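Glutamate--tRNA ligase (Elizabethkingia anophelis, PDB 6B1Z) probably catalyses the ATP-dependent attachment of glutamate to its cognate tRNA, as a class I glutamyl-tRNA synthetase with an anticodon-binding domain. Local coordinates at residues Ala295-Glu299 with Glu300-Pro304; Ala351-Phe354 with Asn355-Leu359; Arg397-Phe400 with Val401-Tyr405. One frame throughout, in Å; residues are numbered along the deposited sequence. Where two conformers were deposited one is given.

Contact 1: residues Ala295-Glu299 with Glu300-Pro304; sequences AGYRE and EGYLP
Two nested backbone bonds define this compact turn as a Schellman motif. The outer, 6→1 bond runs from Y302 N to Y297 O at 3.0 Å. Inside it the 5→2 bond joins G301 N to R298 O at 3.1 Å and closes a type I beta turn from R298 to G301; its donor stands well above the carbonyl plane, 61° out of it. G301 takes the left-handed position of the motif, after helical backbone angles at 297-299: its phi is 96°, where a side chain would be jammed against the preceding carbonyl oxygen, so glycine suits the exit from the turn. E300 N donates separately to G296 O at 2.9 Å. One water donates to both R298 O and Y302 O, at 2.7 Å each, and ties the start of the turn to the chain leaving it. Beside the turn, R298 NH2 forms a straight salt bridge of 3.0 Å with E299 OE2, in the guanidinium plane but from above the carboxylate; R298 NH1 has a second acidic partner in E68.

Farther out, two tyrosines make a T-shaped pair. The edge of Y297 points at a face of Y302, with centroids 4.9 Å apart and planes at 65°. Y297 CD2 does the touching, 3.6 Å from Y302 CD1 and offset toward the rim of the ring it faces. The Y302 ring also has Y297 O at its edge, in plane. On another part of the loop, E300 bends at its second torsion and lays its CG near G296 O, while its OE2 approaches the methyl of A295.

The loop joins strand 293-294 to helix 304-312. Y297 meets F307 of that helix, R298 packs on W72 of helix 62-73, and Y302 rests on A351 and K352 of helix 348-361.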
loop_
_atom_site.group_PDB
_atom_site.type_symbol
_atom_site.label_atom_id
_atom_site.label_comp_id
_atom_site.label_asym_id
_atom_site.label_seq_id
_atom_site.Cartn_x
_atom_site.Cartn_y
_atom_site.Cartn_z
ATOM N N ALA A 295 -4.242 -4.091 10.908
ATOM C CA ALA A 295 -3.281 -3.048 11.250
ATOM C C ALA A 295 -2.537 -2.588 10.002
ATOM O O ALA A 295 -2.071 -3.407 9.206
ATOM C CB ALA A 295 -2.291 -3.560 12.300
ATOM N N GLY A 296 -2.438 -1.277 9.822
ATOM C CA GLY A 296 -1.795 -0.746 8.638
ATOM C C GLY A 296 -0.275 -0.670 8.762
ATOM O O GLY A 296 0.303 -0.797 9.846
ATOM N N TYR A 297 0.369 -0.455 7.610
ATOM C CA TYR A 297 1.803 -0.169 7.596
ATOM C C TYR A 297 2.150 0.948 8.573
ATOM O O TYR A 297 3.120 0.849 9.337
ATOM C CB TYR A 297 2.264 0.212 6.186
ATOM C CG TYR A 297 2.531 -0.969 5.265
ATOM C CD1 TYR A 297 1.507 -1.553 4.529
ATOM C CD2 TYR A 297 3.818 -1.480 5.130
ATOM C CE1 TYR A 297 1.755 -2.621 3.676
ATOM C CE2 TYR A 297 4.072 -2.540 4.285
ATOM C CZ TYR A 297 3.035 -3.115 3.580
ATOM O OH TYR A 297 3.286 -4.170 2.732
ATOM N N ARG A 298 1.359 2.029 8.566
ATOM C CA ARG A 298 1.663 3.164 9.435
ATOM C C ARG A 298 1.675 2.745 10.903
ATOM O O ARG A 298 2.632 3.027 11.636
ATOM C CB ARG A 298 0.656 4.295 9.203
ATOM C CG ARG A 298 0.894 5.503 10.128
ATOM C CD ARG A 298 -0.191 6.563 9.975
ATOM N NE ARG A 298 -1.505 6.025 10.317
ATOM C CZ ARG A 298 -2.639 6.710 10.208
ATOM N NH1 ARG A 298 -2.608 7.968 9.788
ATOM N NH2 ARG A 298 -3.794 6.138 10.513
ATOM N N GLU A 299 0.634 2.050 11.342
ATOM C CA GLU A 299 0.521 1.695 12.748
ATOM C C GLU A 299 1.501 0.599 13.144
ATOM O O GLU A 299 1.858 0.506 14.327
ATOM C CB GLU A 299 -0.913 1.276 13.052
ATOM C CG GLU A 299 -1.923 2.432 12.954
ATOM C CD GLU A 299 -2.494 2.641 11.546
ATOM O OE1 GLU A 299 -1.922 2.129 10.560
ATOM O OE2 GLU A 299 -3.552 3.304 11.435
ATOM N N GLU A 300 1.956 -0.211 12.184
ATOM C CA GLU A 300 2.983 -1.215 12.447
ATOM C C GLU A 300 4.380 -0.617 12.502
ATOM O O GLU A 300 5.343 -1.354 12.742
ATOM C CB GLU A 300 2.936 -2.318 11.380
ATOM C CG GLU A 300 1.734 -3.247 11.525
ATOM C CD GLU A 300 1.747 -4.019 12.836
ATOM O OE1 GLU A 300 2.798 -4.590 13.179
ATOM O OE2 GLU A 300 0.713 -4.037 13.534
ATOM N N GLY A 301 4.528 0.689 12.308
ATOM C CA GLY A 301 5.818 1.331 12.468
ATOM C C GLY A 301 6.618 1.534 11.201
ATOM O O GLY A 301 7.803 1.887 11.289
ATOM N N TYR A 302 6.015 1.343 10.027
ATOM C CA TYR A 302 6.724 1.636 8.784
ATOM C C TYR A 302 6.767 3.142 8.570
ATOM O O TYR A 302 5.755 3.831 8.723
ATOM C CB TYR A 302 6.065 0.935 7.587
ATOM C CG TYR A 302 6.311 -0.559 7.552
ATOM C CD1 TYR A 302 5.512 -1.436 8.280
ATOM C CD2 TYR A 302 7.347 -1.095 6.780
ATOM C CE1 TYR A 302 5.721 -2.802 8.246
ATOM C CE2 TYR A 302 7.566 -2.480 6.744
ATOM C CZ TYR A 302 6.762 -3.314 7.484
ATOM O OH TYR A 302 6.973 -4.679 7.460
ATOM N N LEU A 303 7.956 3.663 8.287
ATOM C CA LEU A 303 8.116 5.086 8.056
ATOM C C LEU A 303 7.586 5.405 6.660
ATOM O O LEU A 303 7.825 4.638 5.732
ATOM C CB LEU A 303 9.591 5.474 8.167
ATOM C CG LEU A 303 10.242 5.099 9.503
ATOM C CD1 LEU A 303 11.755 5.229 9.400
ATOM C CD2 LEU A 303 9.685 5.966 10.621
ATOM N N PRO A 304 6.810 6.483 6.489
ATOM C CA PRO A 304 6.182 6.704 5.175
ATOM C C PRO A 304 7.183 6.862 4.042
ATOM O O PRO A 304 6.913 6.406 2.921
ATOM C CB PRO A 304 5.345 7.973 5.388
ATOM C CG PRO A 304 5.953 8.656 6.609
ATOM C CD PRO A 304 6.435 7.512 7.478
HETATM O O HOH W 1 4.664 4.730 11.021
HETATM O O HOH W 2 -0.296 -2.035 15.173
#

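Contact 2: residues Ala351-Phe354 with Asn355-Leu359; sequences AKWF and NQQYL
W353 and Q357, one helical turn apart, are stacked: indole and amide planes lie only 5° from parallel. Q357 CG sits over the six-membered ring, 3.6 Å from its centroid and 12° off the normal, a CH-pi contact. The chain then bends at its second torsion, carrying the amide across the same indole toward the five-membered ring. There Q357 NE2 lies 3.4 Å from W353 NE1, but both are donors, so the approach is stacking and not a hydrogen bond. Packing is close at the root as well, with Q357 CG 3.1 Å from W353 O.

The indole gets there because its CG is anti to the backbone N (chi1 175°), beside its own carbonyl carbon. W353 CZ3 also stands over the centre of the ring of its neighbour F354, and K350 adds a cation-pi contact. F354 touches Y358 more loosely, CD1 to CE1 at 4.3 Å. Y358 CD1 lies 3.2 Å from F354 O, which meets that ring at its edge, in plane.

Beneath these side chains run regular helical bonds: Q357 N to W353 O at 2.9 Å and Y358 N to F354 O at 3.1 Å, continued backward by the amides of N355 and Q356. The result is i to i+4 side-chain stacking along one face of an alpha helix.

All of it belongs to helix 348-361, in the anticodon-binding part. F354 packs on N309 and M310 of helix 304-312, and Y358 lies on E305 and A306, its OH hydrogen-bonded to N309. The buried N355 side chain is hydrogen-bonded to L303, G301 and T399, and Q356 touches T399 in the loop ahead of helix 401-406.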
loop_
_atom_site.group_PDB
_atom_site.type_symbol
_atom_site.label_atom_id
_atom_site.label_comp_id
_atom_site.label_asym_id
_atom_site.label_seq_id
_atom_site.Cartn_x
_atom_site.Cartn_y
_atom_site.Cartn_z
ATOM N N ALA A 351 10.749 -4.731 2.272
ATOM C CA ALA A 351 10.039 -3.672 2.986
ATOM C C ALA A 351 10.689 -3.393 4.335
ATOM O O ALA A 351 10.850 -2.227 4.731
ATOM C CB ALA A 351 8.573 -4.057 3.155
ATOM N N LYS A 352 11.102 -4.450 5.040
ATOM C CA LYS A 352 11.760 -4.263 6.326
ATOM C C LYS A 352 13.149 -3.662 6.150
ATOM O O LYS A 352 13.576 -2.822 6.950
ATOM C CB LYS A 352 11.812 -5.597 7.067
ATOM C CG LYS A 352 10.414 -6.018 7.514
ATOM C CD LYS A 352 10.365 -7.408 8.090
ATOM C CE LYS A 352 9.000 -7.678 8.685
ATOM N NZ LYS A 352 8.900 -9.095 9.157
ATOM N N TRP A 353 13.859 -4.070 5.096
ATOM C CA TRP A 353 15.181 -3.501 4.828
ATOM C C TRP A 353 15.081 -2.004 4.570
ATOM O O TRP A 353 15.866 -1.226 5.116
ATOM C CB TRP A 353 15.835 -4.205 3.640
ATOM C CG TRP A 353 17.162 -3.611 3.197
ATOM C CD1 TRP A 353 18.408 -3.923 3.683
ATOM C CD2 TRP A 353 17.369 -2.638 2.157
ATOM N NE1 TRP A 353 19.377 -3.211 2.999
ATOM C CE2 TRP A 353 18.765 -2.412 2.065
ATOM C CE3 TRP A 353 16.514 -1.933 1.301
ATOM C CZ2 TRP A 353 19.321 -1.511 1.155
ATOM C CZ3 TRP A 353 17.073 -1.036 0.387
ATOM C CH2 TRP A 353 18.463 -0.837 0.324
ATOM N N PHE A 354 14.118 -1.587 3.739
ATOM C CA PHE A 354 13.900 -0.157 3.523
ATOM C C PHE A 354 13.639 0.567 4.839
ATOM O O PHE A 354 14.180 1.659 5.066
ATOM C CB PHE A 354 12.734 0.079 2.557
ATOM C CG PHE A 354 13.134 0.117 1.102
ATOM C CD1 PHE A 354 13.900 1.169 0.589
ATOM C CD2 PHE A 354 12.717 -0.880 0.234
ATOM C CE1 PHE A 354 14.258 1.204 -0.760
ATOM C CE2 PHE A 354 13.058 -0.846 -1.112
ATOM C CZ PHE A 354 13.826 0.194 -1.619
ATOM N N ASN A 355 12.795 -0.006 5.707
ATOM C CA ASN A 355 12.503 0.656 6.979
ATOM C C ASN A 355 13.775 0.819 7.796
ATOM O O ASN A 355 14.032 1.891 8.359
ATOM C CB ASN A 355 11.447 -0.102 7.793
ATOM C CG ASN A 355 10.506 0.867 8.533
ATOM O OD1 ASN A 355 9.908 1.744 7.906
ATOM N ND2 ASN A 355 10.433 0.761 9.863
ATOM N N GLN A 356 14.582 -0.240 7.864
ATOM C CA GLN A 356 15.838 -0.173 8.604
ATOM C C GLN A 356 16.749 0.911 8.040
ATOM O O GLN A 356 17.370 1.670 8.796
ATOM C CB GLN A 356 16.531 -1.535 8.557
ATOM C CG GLN A 356 17.743 -1.586 9.448
ATOM C CD GLN A 356 18.282 -2.971 9.543
ATOM O OE1 GLN A 356 18.066 -3.678 10.534
ATOM N NE2 GLN A 356 18.967 -3.393 8.499
ATOM N N GLN A 357 16.866 0.976 6.713
ATOM C CA GLN A 357 17.736 1.973 6.094
ATOM C C GLN A 357 17.321 3.381 6.491
ATOM O O GLN A 357 18.174 4.220 6.810
ATOM C CB GLN A 357 17.722 1.846 4.567
ATOM C CG GLN A 357 18.215 0.516 4.000
ATOM C CD GLN A 357 19.489 0.021 4.633
ATOM O OE1 GLN A 357 20.577 0.507 4.330
ATOM N NE2 GLN A 357 19.364 -0.960 5.519
ATOM N N TYR A 358 16.014 3.657 6.478
ATOM C CA TYR A 358 15.539 4.998 6.813
ATOM C C TYR A 358 15.642 5.264 8.306
ATOM O O TYR A 358 15.996 6.379 8.711
ATOM C CB TYR A 358 14.098 5.202 6.301
ATOM C CG TYR A 358 14.014 5.590 4.834
ATOM C CD1 TYR A 358 14.061 4.634 3.824
ATOM C CD2 TYR A 358 13.908 6.923 4.459
ATOM C CE1 TYR A 358 13.996 5.004 2.478
ATOM C CE2 TYR A 358 13.841 7.298 3.138
ATOM C CZ TYR A 358 13.874 6.339 2.151
ATOM O OH TYR A 358 13.816 6.743 0.848
ATOM N N LEU A 359 15.369 4.255 9.139
ATOM C CA LEU A 359 15.442 4.447 10.588
ATOM C C LEU A 359 16.855 4.805 11.019
ATOM O O LEU A 359 17.053 5.702 11.857
ATOM C CB LEU A 359 14.969 3.173 11.292
ATOM C CG LEU A 359 14.972 3.144 12.824
ATOM C CD1 LEU A 359 14.123 4.269 13.359
ATOM C CD2 LEU A 359 14.436 1.805 13.310
#

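Contact 3: residues Arg397-Phe400 with Val401-Tyr405; sequences RATF and VKDIY
F400 O accepts a hydrogen bond from D403 N at 2.9 Å, in a tight turn where an irregular loop, extended at F400, runs into a helix. The backbone angles mark the change: F400 has phi/psi of -133°/152°, whereas V401 and the residues after it are helical. D403 N stands above the F400 carbonyl plane, 53° out of it. Inside the helical part, I404 N bonds to V401 O at 3.0 Å, followed by a weak bond from Y405 N to K402 O.

The D403 carboxylate bonds back to the incoming chain. A first torsion that sets CG anti to the carbonyl carbon, beside the backbone N, turns the group back toward T399 and F400. Its OD2 accepts from T399 N at 2.9 Å, on the anti side and close to the carboxylate plane, and from F400 N at 3.0 Å, far above that plane. A water donates a further hydrogen bond to OD2 at 2.9 Å and also bonds T399 OG1 at 2.8 Å, so one oxygen gathers three donors. Such a cluster would be expected to keep the carboxylate ionised and to fix its rotation. The F400 ring stands almost perpendicular to the carboxylate. Under the turn, A398 CB packs against I404 CG1 at 4.0 Å, while I404 itself reaches F371, I390 and M394.

With D403 three residues after F400, its side chain accepting from F400 N while D403 N bonds to F400 O, the arrangement resembles the return half of a capping box. It is not a full one, because F400 has no polar side chain to cap D403 N. Here it accompanies the passage from loop into helix 401-406, within the helical anticodon-binding region.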
loop_
_atom_site.group_PDB
_atom_site.type_symbol
_atom_site.label_atom_id
_atom_site.label_comp_id
_atom_site.label_asym_id
_atom_site.label_seq_id
_atom_site.Cartn_x
_atom_site.Cartn_y
_atom_site.Cartn_z
ATOM N N ARG A 397 20.728 -1.396 14.814
ATOM C CA ARG A 397 20.258 -2.770 14.672
ATOM C C ARG A 397 18.745 -2.899 14.536
ATOM O O ARG A 397 18.262 -3.978 14.171
ATOM C CB ARG A 397 20.724 -3.605 15.867
ATOM N N ALA A 398 17.996 -1.839 14.802
ATOM C CA ALA A 398 16.541 -1.881 14.815
ATOM C C ALA A 398 15.964 -1.817 13.409
ATOM O O ALA A 398 16.508 -1.161 12.512
ATOM C CB ALA A 398 15.990 -0.711 15.630
ATOM N N THR A 399 14.835 -2.501 13.230
ATOM C CA THR A 399 14.038 -2.373 12.018
ATOM C C THR A 399 12.850 -1.445 12.219
ATOM O O THR A 399 12.441 -0.754 11.278
ATOM C CB THR A 399 13.561 -3.758 11.569
ATOM O OG1 THR A 399 14.708 -4.611 11.439
ATOM C CG2 THR A 399 12.837 -3.706 10.210
ATOM N N PHE A 400 12.325 -1.398 13.444
ATOM C CA PHE A 400 11.224 -0.540 13.853
ATOM C C PHE A 400 11.611 0.113 15.168
ATOM O O PHE A 400 12.360 -0.477 15.951
ATOM C CB PHE A 400 9.922 -1.347 14.044
ATOM C CG PHE A 400 9.498 -2.085 12.811
ATOM C CD1 PHE A 400 8.786 -1.437 11.829
ATOM C CD2 PHE A 400 9.859 -3.410 12.615
ATOM C CE1 PHE A 400 8.413 -2.088 10.671
ATOM C CE2 PHE A 400 9.491 -4.081 11.462
ATOM C CZ PHE A 400 8.758 -3.417 10.480
ATOM N N VAL A 401 11.069 1.311 15.430
ATOM C CA VAL A 401 11.396 2.006 16.680
ATOM C C VAL A 401 11.083 1.135 17.895
ATOM O O VAL A 401 11.844 1.124 18.874
ATOM C CB VAL A 401 10.670 3.362 16.752
ATOM C CG1 VAL A 401 10.810 3.971 18.153
ATOM C CG2 VAL A 401 11.218 4.287 15.704
ATOM N N LYS A 402 9.990 0.357 17.848
ATOM C CA LYS A 402 9.628 -0.464 19.003
ATOM C C LYS A 402 10.709 -1.487 19.344
ATOM O O LYS A 402 10.807 -1.915 20.500
ATOM C CB LYS A 402 8.291 -1.175 18.761
ATOM C CG LYS A 402 8.361 -2.345 17.773
ATOM C CD LYS A 402 6.983 -2.936 17.476
ATOM C CE LYS A 402 6.950 -3.517 16.058
ATOM N NZ LYS A 402 5.568 -3.572 15.464
ATOM N N ASP A 403 11.529 -1.891 18.356
ATOM C CA ASP A 403 12.609 -2.850 18.609
ATOM C C ASP A 403 13.605 -2.306 19.625
ATOM O O ASP A 403 14.249 -3.084 20.339
ATOM C CB ASP A 403 13.392 -3.172 17.327
ATOM C CG ASP A 403 12.552 -3.791 16.237
ATOM O OD1 ASP A 403 11.417 -4.237 16.498
ATOM O OD2 ASP A 403 13.080 -3.841 15.101
ATOM N N ILE A 404 13.775 -0.979 19.673
ATOM C CA ILE A 404 14.721 -0.381 20.610
ATOM C C ILE A 404 14.331 -0.686 22.056
ATOM O O ILE A 404 15.204 -0.875 22.918
ATOM C CB ILE A 404 14.807 1.135 20.346
ATOM C CG1 ILE A 404 15.325 1.393 18.928
ATOM C CG2 ILE A 404 15.738 1.823 21.377
ATOM C CD1 ILE A 404 15.303 2.868 18.527
ATOM N N TYR A 405 13.032 -0.768 22.346
ATOM C CA TYR A 405 12.612 -1.253 23.658
ATOM C C TYR A 405 12.591 -2.778 23.722
ATOM O O TYR A 405 13.156 -3.379 24.644
ATOM C CB TYR A 405 11.226 -0.713 24.020
ATOM C CG TYR A 405 10.716 -1.348 25.303
ATOM C CD1 TYR A 405 11.254 -0.997 26.532
ATOM C CD2 TYR A 405 9.733 -2.335 25.270
ATOM C CE1 TYR A 405 10.816 -1.592 27.699
ATOM C CE2 TYR A 405 9.293 -2.943 26.432
ATOM C CZ TYR A 405 9.838 -2.561 27.644
ATOM O OH TYR A 405 9.403 -3.159 28.810
HETATM O O HOH W 3 14.621 -5.932 13.927
#

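The contacts follow in series along the chain, contact 1 in the catalytic part, contacts 2 and 3 in the anticodon-binding part, yet their centres lie only 11 to 13 Å apart. N355 of helix 348-361 joins all three: its OD1 is a probable acceptor for L303 N at 2.8 Å, and its ND2 a probable donor to G301 O and, at 2.9 Å, to T399 O. The rings of Y302 and F400 meet edge-to-face alongside it, with a weak, long ion pair between E300 and K402. The three touch one another where the catalytic part meets the helical, presumably anticodon-reading, part, consistent with a fixed relative placement of the two.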